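Local structure of chitinase (Paenibacillus sp. FPU-7, 5GZT) at residues A689-V694 / A740-E745; S655-T660 / A709-A714; E600-A605 / Q680-P685; K544-S549 / T578-D583; L650-S655 / V736-S741. The protein probably hydrolyses internal beta-1,4-linkages between N-acetylglucosamine units of chitin and chitodextrins, acting as an endochitinase with two family 18 glycosidase domains. All blocks are in the same frame, centred on the assembly; numbering follows the deposited sequence.

Interaction 1 (A689-V694 / A740-E745). With FMT (formic acid), chain J.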
# COMPACT_ATOMS: atom_id res chain seq x y z
N ALA B 689 0.99 -24.34 -29.15
CA ALA B 689 2.05 -25.38 -28.95
C ALA B 689 3.44 -24.77 -28.70
O ALA B 689 4.24 -25.31 -27.93
CB ALA B 689 2.11 -26.28 -30.21
N SER B 690 3.70 -23.62 -29.32
CA SER B 690 5.04 -23.01 -29.30
C SER B 690 5.24 -22.26 -27.97
O SER B 690 6.36 -21.84 -27.63
CB SER B 690 5.27 -22.18 -30.62
OG SER B 690 4.39 -21.05 -30.63
N ASP B 691 4.16 -22.14 -27.15
CA ASP B 691 4.27 -21.47 -25.89
C ASP B 691 4.82 -22.34 -24.72
O ASP B 691 5.11 -21.81 -23.64
CB ASP B 691 2.89 -20.99 -25.46
CG ASP B 691 2.32 -19.90 -26.42
OD1 ASP B 691 3.15 -19.23 -27.06
OD2 ASP B 691 1.05 -19.79 -26.41
N VAL B 692 4.96 -23.63 -24.95
CA VAL B 692 5.45 -24.55 -23.95
C VAL B 692 6.41 -25.55 -24.61
O VAL B 692 6.05 -26.14 -25.67
CB VAL B 692 4.27 -25.36 -23.33
CG1 VAL B 692 4.77 -26.36 -22.30
CG2 VAL B 692 3.30 -24.43 -22.60
N THR B 693 7.54 -25.86 -23.95
CA THR B 693 8.38 -26.96 -24.45
C THR B 693 8.45 -28.06 -23.42
O THR B 693 8.62 -27.79 -22.20
CB THR B 693 9.82 -26.52 -24.77
OG1 THR B 693 10.48 -26.26 -23.55
CG2 THR B 693 9.87 -25.25 -25.59
N VAL B 694 8.30 -29.29 -23.85
CA VAL B 694 8.31 -30.44 -22.96
C VAL B 694 9.45 -31.36 -23.42
O VAL B 694 9.49 -31.72 -24.57
CB VAL B 694 6.98 -31.21 -23.04
CG1 VAL B 694 6.99 -32.42 -22.05
CG2 VAL B 694 5.78 -30.22 -22.83
N ALA B 740 7.94 -17.25 -22.38
CA ALA B 740 7.50 -15.86 -22.29
C ALA B 740 6.26 -15.62 -23.18
O ALA B 740 5.37 -14.87 -22.82
CB ALA B 740 8.62 -14.89 -22.67
N SER B 741 6.20 -16.24 -24.32
CA SER B 741 5.09 -16.05 -25.26
C SER B 741 3.76 -16.62 -24.73
O SER B 741 2.72 -16.30 -25.28
CB SER B 741 5.46 -16.65 -26.58
OG SER B 741 5.45 -18.09 -26.48
N ALA B 742 3.79 -17.45 -23.67
CA ALA B 742 2.55 -18.07 -23.14
C ALA B 742 1.69 -17.13 -22.37
O ALA B 742 0.52 -17.40 -22.22
CB ALA B 742 2.87 -19.27 -22.23
N VAL B 743 2.27 -16.05 -21.82
CA VAL B 743 1.57 -15.24 -20.82
C VAL B 743 1.13 -13.89 -21.41
O VAL B 743 1.60 -13.47 -22.45
CB VAL B 743 2.41 -14.99 -19.56
CG1 VAL B 743 2.74 -16.35 -18.90
CG2 VAL B 743 3.71 -14.24 -19.87
N LEU B 744 0.27 -13.23 -20.67
CA LEU B 744 -0.40 -12.00 -21.00
C LEU B 744 0.50 -10.83 -20.66
O LEU B 744 0.40 -9.81 -21.27
CB LEU B 744 -1.73 -11.92 -20.16
CG LEU B 744 -2.85 -12.84 -20.67
CD1 LEU B 744 -4.11 -12.80 -19.79
CD2 LEU B 744 -3.25 -12.54 -22.07
N GLU B 745 1.28 -10.95 -19.61
CA GLU B 745 2.16 -9.92 -19.19
C GLU B 745 3.21 -9.70 -20.27
O GLU B 745 3.59 -10.62 -20.98
CB GLU B 745 2.88 -10.30 -17.89
CG GLU B 745 1.98 -10.35 -16.64
CD GLU B 745 1.19 -11.68 -16.47
OE1 GLU B 745 1.25 -12.52 -17.37
OE2 GLU B 745 0.53 -11.89 -15.45
C FMT J . 8.30 -29.27 -27.42
O1 FMT J . 7.28 -29.39 -26.69
O2 FMT J . 8.68 -28.11 -28.06
O HOH W 1 7.56 -19.21 -27.93
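Ser741 and Asp691 meet through a short hydrogen bond, Ser741 OG donating to Asp691 OD1 at 2.6 Å. The hydroxyl comes in on the anti side of that oxygen, 30° out of the carboxylate plane. It is put there by a first torsion of 71°, which sets OG between the backbone N and the carbonyl carbon of Ser741. The carboxylate is shared between two directions: OD1 takes the serine, while OD2 pairs with Lys684 in a salt bridge and also accepts from Ser688 N, so both oxygens of this buried aspartate have partners and the group is held against rotation. At the root of the side chain, Asp691 CB packs against the methyl of Ala742, CB to CB 3.7 Å, an apolar patch beside the polar one. A water extends the link, donating to Ser741 OG at 2.8 Å and to Ser690 O at 2.9 Å. Farther along, a formic acid, probably left from crystallisation, accepts from Val694 N at its O1, 3.0 Å away. Both touching stretches, 689-691 and 740-742, are single 3-10 turns. One leads into strand 692-695 and the other follows its antiparallel neighbour 732-738, so the contact closes one end of this strand pair in the immunoglobulin-like domain.

Interaction 2 (S655-T660 / A709-A714)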
# COMPACT_ATOMS: atom_id res chain seq x y z
N SER B 655 4.18 -24.26 -10.47
CA SER B 655 4.02 -25.22 -9.41
C SER B 655 3.45 -26.47 -10.07
O SER B 655 3.26 -26.52 -11.27
CB SER B 655 3.20 -24.70 -8.20
OG SER B 655 1.85 -24.52 -8.61
N VAL B 656 3.26 -27.55 -9.32
CA VAL B 656 2.70 -28.72 -9.91
C VAL B 656 1.38 -29.08 -9.19
O VAL B 656 1.27 -29.04 -7.97
CB VAL B 656 3.69 -29.89 -9.72
CG1 VAL B 656 3.05 -31.20 -10.24
CG2 VAL B 656 4.97 -29.61 -10.47
N TYR B 657 0.38 -29.51 -9.94
CA TYR B 657 -0.86 -29.93 -9.34
C TYR B 657 -1.04 -31.43 -9.62
O TYR B 657 -1.51 -32.17 -8.75
CB TYR B 657 -2.00 -29.17 -10.05
CG TYR B 657 -3.36 -29.58 -9.56
CD1 TYR B 657 -3.90 -29.05 -8.40
CD2 TYR B 657 -4.10 -30.43 -10.29
CE1 TYR B 657 -5.16 -29.44 -7.94
CE2 TYR B 657 -5.30 -30.87 -9.85
CZ TYR B 657 -5.84 -30.36 -8.70
OH TYR B 657 -7.11 -30.84 -8.45
N ALA B 658 -0.68 -31.87 -10.80
CA ALA B 658 -0.68 -33.28 -11.20
C ALA B 658 0.67 -33.61 -11.85
O ALA B 658 0.93 -33.18 -12.96
CB ALA B 658 -1.81 -33.62 -12.15
N GLY B 659 1.53 -34.30 -11.14
CA GLY B 659 2.90 -34.50 -11.62
C GLY B 659 3.34 -35.93 -11.85
O GLY B 659 4.58 -36.17 -12.15
N THR B 660 2.37 -36.85 -11.92
CA THR B 660 2.69 -38.27 -12.15
C THR B 660 1.80 -38.91 -13.21
O THR B 660 0.59 -38.72 -13.24
CB THR B 660 2.47 -39.08 -10.89
OG1 THR B 660 3.32 -38.64 -9.85
CG2 THR B 660 2.80 -40.54 -11.16
N ALA B 709 -8.28 -27.58 -18.11
CA ALA B 709 -9.66 -27.41 -17.68
C ALA B 709 -9.77 -27.31 -16.18
O ALA B 709 -9.03 -27.97 -15.45
CB ALA B 709 -10.52 -28.62 -18.22
N ASP B 710 -10.73 -26.53 -15.69
CA ASP B 710 -10.98 -26.36 -14.27
C ASP B 710 -9.84 -25.76 -13.47
O ASP B 710 -9.80 -25.91 -12.26
CB ASP B 710 -11.46 -27.65 -13.61
CG ASP B 710 -12.80 -28.07 -14.14
OD1 ASP B 710 -13.65 -27.20 -14.46
OD2 ASP B 710 -13.04 -29.25 -14.27
N HIS B 711 -8.92 -25.10 -14.14
CA HIS B 711 -7.92 -24.29 -13.50
C HIS B 711 -7.92 -22.90 -14.16
O HIS B 711 -8.07 -22.77 -15.38
CB HIS B 711 -6.55 -24.92 -13.67
CG HIS B 711 -6.37 -26.12 -12.82
ND1 HIS B 711 -6.69 -27.39 -13.22
CD2 HIS B 711 -5.95 -26.21 -11.56
CE1 HIS B 711 -6.49 -28.24 -12.23
NE2 HIS B 711 -5.97 -27.55 -11.23
N ARG B 712 -7.61 -21.90 -13.36
CA ARG B 712 -7.58 -20.55 -13.87
C ARG B 712 -6.33 -20.24 -14.66
O ARG B 712 -6.35 -19.34 -15.54
CB ARG B 712 -7.70 -19.53 -12.73
CG ARG B 712 -6.59 -19.53 -11.69
CD ARG B 712 -7.06 -18.84 -10.41
NE ARG B 712 -6.03 -18.63 -9.44
CZ ARG B 712 -5.50 -19.65 -8.68
NH1 ARG B 712 -5.91 -20.87 -8.82
NH2 ARG B 712 -4.56 -19.45 -7.77
N ASN B 713 -5.22 -20.91 -14.34
CA ASN B 713 -3.91 -20.48 -14.91
C ASN B 713 -2.88 -21.60 -14.87
O ASN B 713 -1.86 -21.48 -14.18
CB ASN B 713 -3.50 -19.30 -14.07
CG ASN B 713 -2.25 -18.62 -14.54
OD1 ASN B 713 -1.88 -18.74 -15.66
ND2 ASN B 713 -1.56 -17.90 -13.61
N ALA B 714 -3.17 -22.72 -15.53
CA ALA B 714 -2.32 -23.91 -15.46
C ALA B 714 -2.16 -24.53 -16.82
O ALA B 714 -3.09 -24.57 -17.57
CB ALA B 714 -2.92 -24.96 -14.48
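Tyr657 and His711 make the whole contact, an edge-to-face aromatic pair at the surface. The imidazole turns its edge to the phenol ring, with the centroids 4.5 Å apart and the planes at 71°. NE2 does most of the touching: it sits over the centre of one tyrosine face, 3.5 Å above the plane, while His711 CE1 lies 3.7 Å from Tyr657 CE2. With CG anti to the backbone N (chi1 177°), the tyrosine ring reaches out from its own loop toward the histidine. The imidazole is tied within its own segment, His711 ND1 donating to Ala709 O at 3.3 Å with an N-H...O angle of 143°; the donor stands above the carbonyl plane. One nitrogen is thus used for a bond and the other for the ring contact. A serine in place of His711 would probably leave one face of Tyr657 without its cover and Ala709 O without this donor. Next to the pair, Asn713 and Arg712 hold the 709-714 loop to Leu683 and Glu633. Tyr657 and Ala658 both face Ile675 of strand 668-678 in a classic beta bulge, from which the tyrosine extends to the loop joining strands 703-707 and 714-723 of the immunoglobulin-like domain.

Interaction 3 (E600-A605 / Q680-P685)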
# COMPACT_ATOMS: atom_id res chain seq x y z
N GLU B 600 -10.62 -8.47 -11.59
CA GLU B 600 -9.24 -8.07 -11.47
C GLU B 600 -8.52 -9.42 -11.13
O GLU B 600 -8.97 -10.15 -10.26
CB GLU B 600 -9.12 -7.25 -10.23
CG GLU B 600 -7.75 -6.67 -10.00
CD GLU B 600 -7.58 -5.26 -10.66
OE1 GLU B 600 -7.30 -5.21 -11.86
OE2 GLU B 600 -7.71 -4.22 -9.97
N ASP B 601 -7.40 -9.71 -11.80
CA ASP B 601 -6.66 -10.98 -11.60
C ASP B 601 -5.17 -10.65 -11.60
O ASP B 601 -4.78 -9.47 -11.43
CB ASP B 601 -7.09 -12.01 -12.67
CG ASP B 601 -6.48 -11.78 -14.05
OD1 ASP B 601 -5.86 -10.69 -14.27
OD2 ASP B 601 -6.72 -12.67 -14.97
N THR B 602 -4.35 -11.69 -11.79
CA THR B 602 -2.98 -11.57 -11.69
C THR B 602 -2.45 -10.70 -12.80
O THR B 602 -1.43 -9.97 -12.60
CB THR B 602 -2.33 -12.94 -11.68
OG1 THR B 602 -2.80 -13.70 -12.75
CG2 THR B 602 -2.65 -13.69 -10.41
N ALA B 603 -2.99 -10.88 -13.98
CA ALA B 603 -2.53 -10.10 -15.13
C ALA B 603 -2.91 -8.59 -15.06
O ALA B 603 -2.07 -7.73 -15.34
CB ALA B 603 -3.05 -10.72 -16.44
N SER B 604 -4.16 -8.28 -14.70
CA SER B 604 -4.62 -6.90 -14.60
C SER B 604 -3.86 -6.22 -13.45
O SER B 604 -3.47 -5.04 -13.62
CB SER B 604 -6.15 -6.75 -14.47
OG SER B 604 -6.62 -7.16 -13.22
N ALA B 605 -3.60 -6.93 -12.33
CA ALA B 605 -2.79 -6.40 -11.29
C ALA B 605 -1.38 -6.04 -11.81
O ALA B 605 -0.88 -4.96 -11.45
CB ALA B 605 -2.71 -7.25 -10.06
N GLN B 680 3.68 -17.34 -11.16
CA GLN B 680 4.08 -15.98 -11.53
C GLN B 680 3.85 -15.88 -13.02
O GLN B 680 4.32 -16.74 -13.75
CB GLN B 680 5.50 -15.68 -11.07
CG GLN B 680 5.96 -14.33 -11.51
CD GLN B 680 7.15 -13.79 -10.74
OE1 GLN B 680 8.32 -13.99 -11.14
NE2 GLN B 680 6.87 -13.04 -9.67
N GLY B 681 3.06 -14.87 -13.47
CA GLY B 681 2.65 -14.82 -14.88
C GLY B 681 1.27 -15.41 -15.04
O GLY B 681 0.86 -16.24 -14.22
N THR B 682 0.59 -15.03 -16.12
CA THR B 682 -0.77 -15.42 -16.38
C THR B 682 -0.88 -15.91 -17.78
O THR B 682 -0.72 -15.12 -18.70
CB THR B 682 -1.71 -14.21 -16.13
OG1 THR B 682 -1.35 -13.56 -14.86
CG2 THR B 682 -3.11 -14.64 -16.13
N LEU B 683 -1.25 -17.19 -17.99
CA LEU B 683 -1.44 -17.70 -19.32
C LEU B 683 -2.54 -16.91 -20.07
O LEU B 683 -3.54 -16.50 -19.50
CB LEU B 683 -1.84 -19.18 -19.34
CG LEU B 683 -0.94 -20.21 -18.63
CD1 LEU B 683 -1.61 -21.55 -18.64
CD2 LEU B 683 0.40 -20.21 -19.36
N LYS B 684 -2.31 -16.75 -21.37
CA LYS B 684 -3.39 -16.48 -22.32
C LYS B 684 -4.51 -17.50 -22.06
O LYS B 684 -4.25 -18.71 -21.76
CB LYS B 684 -2.91 -16.63 -23.74
CG LYS B 684 -1.85 -15.58 -24.14
CD LYS B 684 -1.33 -15.80 -25.58
CE LYS B 684 -0.35 -16.92 -25.64
NZ LYS B 684 0.01 -17.44 -27.01
N PRO B 685 -5.73 -17.08 -22.24
CA PRO B 685 -6.81 -18.03 -22.02
C PRO B 685 -6.67 -19.31 -22.85
O PRO B 685 -7.09 -20.39 -22.38
CB PRO B 685 -8.08 -17.21 -22.39
CG PRO B 685 -7.66 -15.80 -22.15
CD PRO B 685 -6.20 -15.69 -22.39
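Ala603 and Thr682 bring the two backbones closest, their CA atoms 5.7 Å apart, where the first turn of helix 602-614 meets an extended stretch that follows strand 668-678. The helix start is capped from within: Asp601 sits at the N-cap and its OD1 accepts from Ser604 N at 3.0 Å, nearly straight at 170°, while the bond from Ala603 N to the same oxygen is weak. In turn Ser604 OG accepts from Asp601 N, also at 3.0 Å. This reciprocal pair is a capping box, and it opens a helix of the first family 18 catalytic domain, a TIM barrel, exactly where the immunoglobulin-like domain leans on it. Across the boundary the hydroxyls of Thr602 and Thr682 lie 2.6 Å apart, OG1 to OG1, a hydrogen-bonded pair whose proton is not settled. Thr682 OG1 is also hydrogen-bonded to Glu745 OE2, so this buried oxygen has two polar partners. The torsion of Thr682 (chi1 -46°) turns OG1 to Thr602 and leaves CG2 3.9 Å from Ala603 CB, with Ala603 CB also 3.7 Å from Thr682 OG1. A valine replacing Thr682 would probably leave the Thr602 hydroxyl and the Glu745 carboxylate without their shared partner in a buried place. Thr602 also packs against Glu633 and Thr637 of helix 633-642.

Interaction 4 (K544-S549 / T578-D583). With FMT (formic acid), chain H.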
# COMPACT_ATOMS: atom_id res chain seq x y z
N LYS B 544 -23.82 -13.17 -27.30
CA LYS B 544 -23.18 -12.66 -28.46
C LYS B 544 -21.72 -12.34 -28.11
O LYS B 544 -21.44 -11.80 -27.05
CB LYS B 544 -23.84 -11.32 -28.91
CG LYS B 544 -25.32 -11.49 -29.31
CD LYS B 544 -25.99 -10.17 -29.63
CE LYS B 544 -27.46 -10.46 -30.09
NZ LYS B 544 -28.20 -9.18 -30.18
N GLY B 545 -20.84 -12.60 -29.06
CA GLY B 545 -19.44 -12.17 -28.97
C GLY B 545 -18.82 -12.92 -27.79
O GLY B 545 -19.03 -14.06 -27.63
N THR B 546 -18.21 -12.17 -26.90
CA THR B 546 -17.65 -12.66 -25.68
C THR B 546 -18.40 -12.19 -24.51
O THR B 546 -17.92 -12.28 -23.37
CB THR B 546 -16.26 -12.07 -25.52
OG1 THR B 546 -16.35 -10.65 -25.60
CG2 THR B 546 -15.31 -12.51 -26.61
N GLY B 547 -19.58 -11.58 -24.76
CA GLY B 547 -20.29 -10.97 -23.67
C GLY B 547 -19.95 -9.55 -23.30
O GLY B 547 -20.68 -8.92 -22.53
N LEU B 548 -18.80 -9.10 -23.71
CA LEU B 548 -18.32 -7.80 -23.42
C LEU B 548 -18.97 -6.72 -24.35
O LEU B 548 -19.11 -6.89 -25.57
CB LEU B 548 -16.81 -7.77 -23.62
CG LEU B 548 -16.11 -6.44 -23.40
CD1 LEU B 548 -16.23 -6.00 -21.95
CD2 LEU B 548 -14.66 -6.48 -23.86
N SER B 549 -19.36 -5.59 -23.78
CA SER B 549 -20.09 -4.56 -24.57
C SER B 549 -21.37 -5.15 -25.19
O SER B 549 -21.59 -5.01 -26.35
CB SER B 549 -19.20 -3.92 -25.63
OG SER B 549 -18.02 -3.38 -25.00
N THR B 578 -16.09 -19.10 -19.34
CA THR B 578 -14.88 -18.99 -20.14
C THR B 578 -14.15 -17.73 -19.65
O THR B 578 -14.77 -16.66 -19.47
CB THR B 578 -15.23 -18.94 -21.62
OG1 THR B 578 -15.84 -20.17 -21.95
CG2 THR B 578 -14.06 -18.75 -22.49
N ARG B 579 -12.84 -17.82 -19.50
CA ARG B 579 -11.96 -16.69 -19.19
C ARG B 579 -11.57 -16.01 -20.50
O ARG B 579 -11.14 -16.67 -21.43
CB ARG B 579 -10.68 -17.14 -18.43
CG ARG B 579 -9.85 -15.86 -18.15
CD ARG B 579 -8.72 -16.12 -17.16
NE ARG B 579 -7.83 -17.16 -17.59
CZ ARG B 579 -6.63 -16.99 -18.15
NH1 ARG B 579 -6.17 -15.79 -18.58
NH2 ARG B 579 -5.89 -18.07 -18.41
N TYR B 580 -11.78 -14.69 -20.59
CA TYR B 580 -11.39 -13.88 -21.75
C TYR B 580 -10.50 -12.74 -21.27
O TYR B 580 -10.46 -12.45 -20.10
CB TYR B 580 -12.67 -13.27 -22.36
CG TYR B 580 -13.53 -14.24 -23.14
CD1 TYR B 580 -13.03 -14.91 -24.21
CD2 TYR B 580 -14.85 -14.48 -22.79
CE1 TYR B 580 -13.84 -15.77 -24.97
CE2 TYR B 580 -15.65 -15.31 -23.57
CZ TYR B 580 -15.14 -15.94 -24.62
OH TYR B 580 -15.91 -16.79 -25.35
N TRP B 581 -9.76 -12.09 -22.17
CA TRP B 581 -8.93 -10.99 -21.84
C TRP B 581 -9.20 -9.90 -22.87
O TRP B 581 -9.30 -10.15 -24.06
CB TRP B 581 -7.50 -11.46 -22.03
CG TRP B 581 -6.42 -10.40 -21.82
CD1 TRP B 581 -5.60 -9.87 -22.79
CD2 TRP B 581 -6.03 -9.80 -20.59
NE1 TRP B 581 -4.78 -8.99 -22.22
CE2 TRP B 581 -4.98 -8.92 -20.89
CE3 TRP B 581 -6.51 -9.87 -19.27
CZ2 TRP B 581 -4.28 -8.18 -19.90
CZ3 TRP B 581 -5.79 -9.14 -18.26
CH2 TRP B 581 -4.74 -8.25 -18.62
N ASP B 582 -9.26 -8.67 -22.39
CA ASP B 582 -9.34 -7.51 -23.27
C ASP B 582 -7.95 -6.92 -23.33
O ASP B 582 -7.43 -6.37 -22.38
CB ASP B 582 -10.33 -6.50 -22.71
CG ASP B 582 -10.51 -5.24 -23.65
OD1 ASP B 582 -9.55 -4.81 -24.34
OD2 ASP B 582 -11.53 -4.58 -23.56
N ASP B 583 -7.31 -7.10 -24.46
CA ASP B 583 -5.94 -6.71 -24.60
C ASP B 583 -5.70 -5.21 -24.86
O ASP B 583 -4.57 -4.83 -24.94
CB ASP B 583 -5.21 -7.45 -25.72
CG ASP B 583 -3.68 -7.51 -25.45
OD1 ASP B 583 -3.13 -7.65 -24.27
OD2 ASP B 583 -3.05 -7.44 -26.45
C FMT H . -6.96 -12.87 -18.62
O1 FMT H . -7.97 -13.54 -19.00
O2 FMT H . -6.32 -12.70 -17.39
O HOH W 2 -18.50 -16.10 -25.59
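Thr546 and Tyr580 are joined by a CH-pi contact: Thr546 CG2 stands over the ring centre of Tyr580, 3.9 Å from the centroid and only 9° off the ring normal. Thr546 CB reaches Tyr580 CE2 at 3.8 Å, so the threonine lies over the face with both carbons. Its first torsion, 55°, sends CG2 to the ring and leaves OG1 to a hydrogen bond with Tyr589 OH. The other face of Tyr580 is covered off-centre by Thr578 CG2, which sandwiches the ring between two threonine methyls. A plain van der Waals contact, with the side chains about perpendicular, puts Leu548 CD2 3.7 Å from Asp582 OD2. That oxygen is hydrogen-bonded to His496 NE2, while Asp582 OD1 accepts from the backbone N of Thr584 and Ala585. The loop is shaped by a type II' turn from Lys544 to Gly547, and it lies beside strand 578-582, an outer strand of the antiparallel sheet inserted in the first family 18 domain. One water bridges the rim, donating to Gly545 O at 2.9 Å and hydrogen-bonded to Tyr580 OH at 2.7 Å. On the strand's other face Arg579 NH1 donates to O1 of a formic acid, probably from the crystallisation liquor, at 2.9 Å and to Leu683 O.

Interaction 5 (L650-S655 / V736-S741)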
# COMPACT_ATOMS: atom_id res chain seq x y z
N LEU B 650 10.85 -10.20 -14.55
CA LEU B 650 10.30 -11.30 -13.82
C LEU B 650 10.23 -12.51 -14.75
O LEU B 650 9.89 -12.41 -15.91
CB LEU B 650 8.92 -10.91 -13.28
CG LEU B 650 8.89 -9.74 -12.30
CD1 LEU B 650 7.48 -9.18 -12.02
CD2 LEU B 650 9.56 -10.19 -11.01
N SER B 651 10.65 -13.66 -14.23
CA SER B 651 10.44 -14.96 -14.82
C SER B 651 9.04 -15.54 -14.58
O SER B 651 8.50 -15.44 -13.54
CB SER B 651 11.43 -15.96 -14.15
OG SER B 651 12.61 -15.88 -14.90
N VAL B 652 8.49 -16.23 -15.56
CA VAL B 652 7.32 -17.04 -15.32
C VAL B 652 7.77 -18.11 -14.28
O VAL B 652 8.91 -18.57 -14.34
CB VAL B 652 6.85 -17.69 -16.61
CG1 VAL B 652 5.68 -18.67 -16.35
CG2 VAL B 652 6.37 -16.67 -17.67
N GLY B 653 6.90 -18.41 -13.34
CA GLY B 653 7.09 -19.38 -12.24
C GLY B 653 5.95 -20.44 -12.37
O GLY B 653 4.77 -20.12 -12.76
N THR B 654 6.31 -21.69 -12.12
CA THR B 654 5.36 -22.78 -11.99
C THR B 654 5.32 -23.55 -10.69
O THR B 654 6.25 -23.46 -9.90
CB THR B 654 5.64 -23.79 -13.11
OG1 THR B 654 6.92 -24.40 -12.92
CG2 THR B 654 5.55 -23.15 -14.44
N SER B 655 4.18 -24.26 -10.47
CA SER B 655 4.02 -25.22 -9.41
C SER B 655 3.45 -26.47 -10.07
O SER B 655 3.26 -26.52 -11.27
CB SER B 655 3.20 -24.70 -8.20
OG SER B 655 1.85 -24.52 -8.61
N VAL B 736 9.21 -29.17 -18.23
CA VAL B 736 8.22 -28.32 -18.90
C VAL B 736 8.66 -26.89 -18.78
O VAL B 736 8.80 -26.37 -17.69
CB VAL B 736 6.81 -28.47 -18.26
CG1 VAL B 736 5.78 -27.63 -19.03
CG2 VAL B 736 6.42 -29.95 -18.34
N VAL B 737 8.94 -26.23 -19.90
CA VAL B 737 9.26 -24.82 -19.79
C VAL B 737 8.05 -24.04 -20.34
O VAL B 737 7.58 -24.36 -21.41
CB VAL B 737 10.49 -24.47 -20.65
CG1 VAL B 737 10.62 -22.96 -20.76
CG2 VAL B 737 11.79 -25.14 -20.08
N VAL B 738 7.59 -23.05 -19.58
CA VAL B 738 6.53 -22.16 -19.99
C VAL B 738 7.16 -20.91 -20.56
O VAL B 738 7.82 -20.14 -19.83
CB VAL B 738 5.62 -21.80 -18.80
CG1 VAL B 738 4.42 -20.98 -19.25
CG2 VAL B 738 5.10 -23.05 -18.17
N LYS B 739 6.98 -20.71 -21.85
CA LYS B 739 7.73 -19.64 -22.52
C LYS B 739 7.12 -18.31 -22.22
O LYS B 739 5.92 -18.23 -21.87
CB LYS B 739 7.73 -19.85 -24.02
CG LYS B 739 8.23 -21.17 -24.46
CD LYS B 739 9.71 -21.33 -24.37
CE LYS B 739 10.43 -20.66 -25.54
NZ LYS B 739 11.85 -20.40 -25.12
N ALA B 740 7.94 -17.25 -22.38
CA ALA B 740 7.50 -15.86 -22.29
C ALA B 740 6.26 -15.62 -23.18
O ALA B 740 5.37 -14.87 -22.82
CB ALA B 740 8.62 -14.89 -22.67
N SER B 741 6.20 -16.24 -24.32
CA SER B 741 5.09 -16.05 -25.26
C SER B 741 3.76 -16.62 -24.73
O SER B 741 2.72 -16.30 -25.28
CB SER B 741 5.46 -16.65 -26.58
OG SER B 741 5.45 -18.09 -26.48
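Val738 points its side chain at the segment 650-655, and its two methyls are divided between two residues there. Its CB lies 4.0 Å from Val652 CG1, close enough for the branch point itself to share in the contact. From CB the CG1 branch, anti to the backbone N (chi1 -174°), runs to the same methyl, Val738 CG1 to Val652 CG1 3.9 Å. The other branch, CG2, goes to Thr654 instead, meeting its methyl CG2 at 3.8 Å. Val738 thus presents one methyl to each of two residues spaced two apart in the chain, and the CA atoms of Val652 and Val738 are 7.0 Å apart. The two valines meet at about a right angle, whereas Thr654 and Val738 lie alongside each other, running opposite ways. Thr654 brings only its methyl to this contact: chi1 of 66° swings CG2 toward the valine. Around the contact, Val652 also packs on Leu678 and Val743, and the neighbouring Val736 lies on Leu676, so strand 668-678 and strand 732-738 both line this buried region of the immunoglobulin-like domain. No hydrogen bond spans the two segments; the contact is made by aliphatic carbons, mostly methyls, and its hold comes from burying these apolar surfaces, with shape rather than polarity setting how the chains fit.

How the interactions relate
Along the chain, interaction 4 comes first, within the first family 18 domain; interaction 3 then joins that domain to the immunoglobulin-like domain, where interactions 1, 2 and 5 gather. Interactions 1 and 5 have centres 7 Å apart, share Ala740 and Ser741, and reach neighbouring strands 692-695 and 732-738 of one sheet. Interaction 2 is nested in the loop closed by interaction 5, sharing Ser655. The segment 680-685 of interaction 3 touches the other four contacts, among them through Gln680 with Gly653 and Gly681 with Asn713. Interactions 4 and 5 lie about 25 Å apart between centres, without touching. Together they run from the first family 18 domain across its boundary into the immunoglobulin-like domain, with 680-685 as the joining segment.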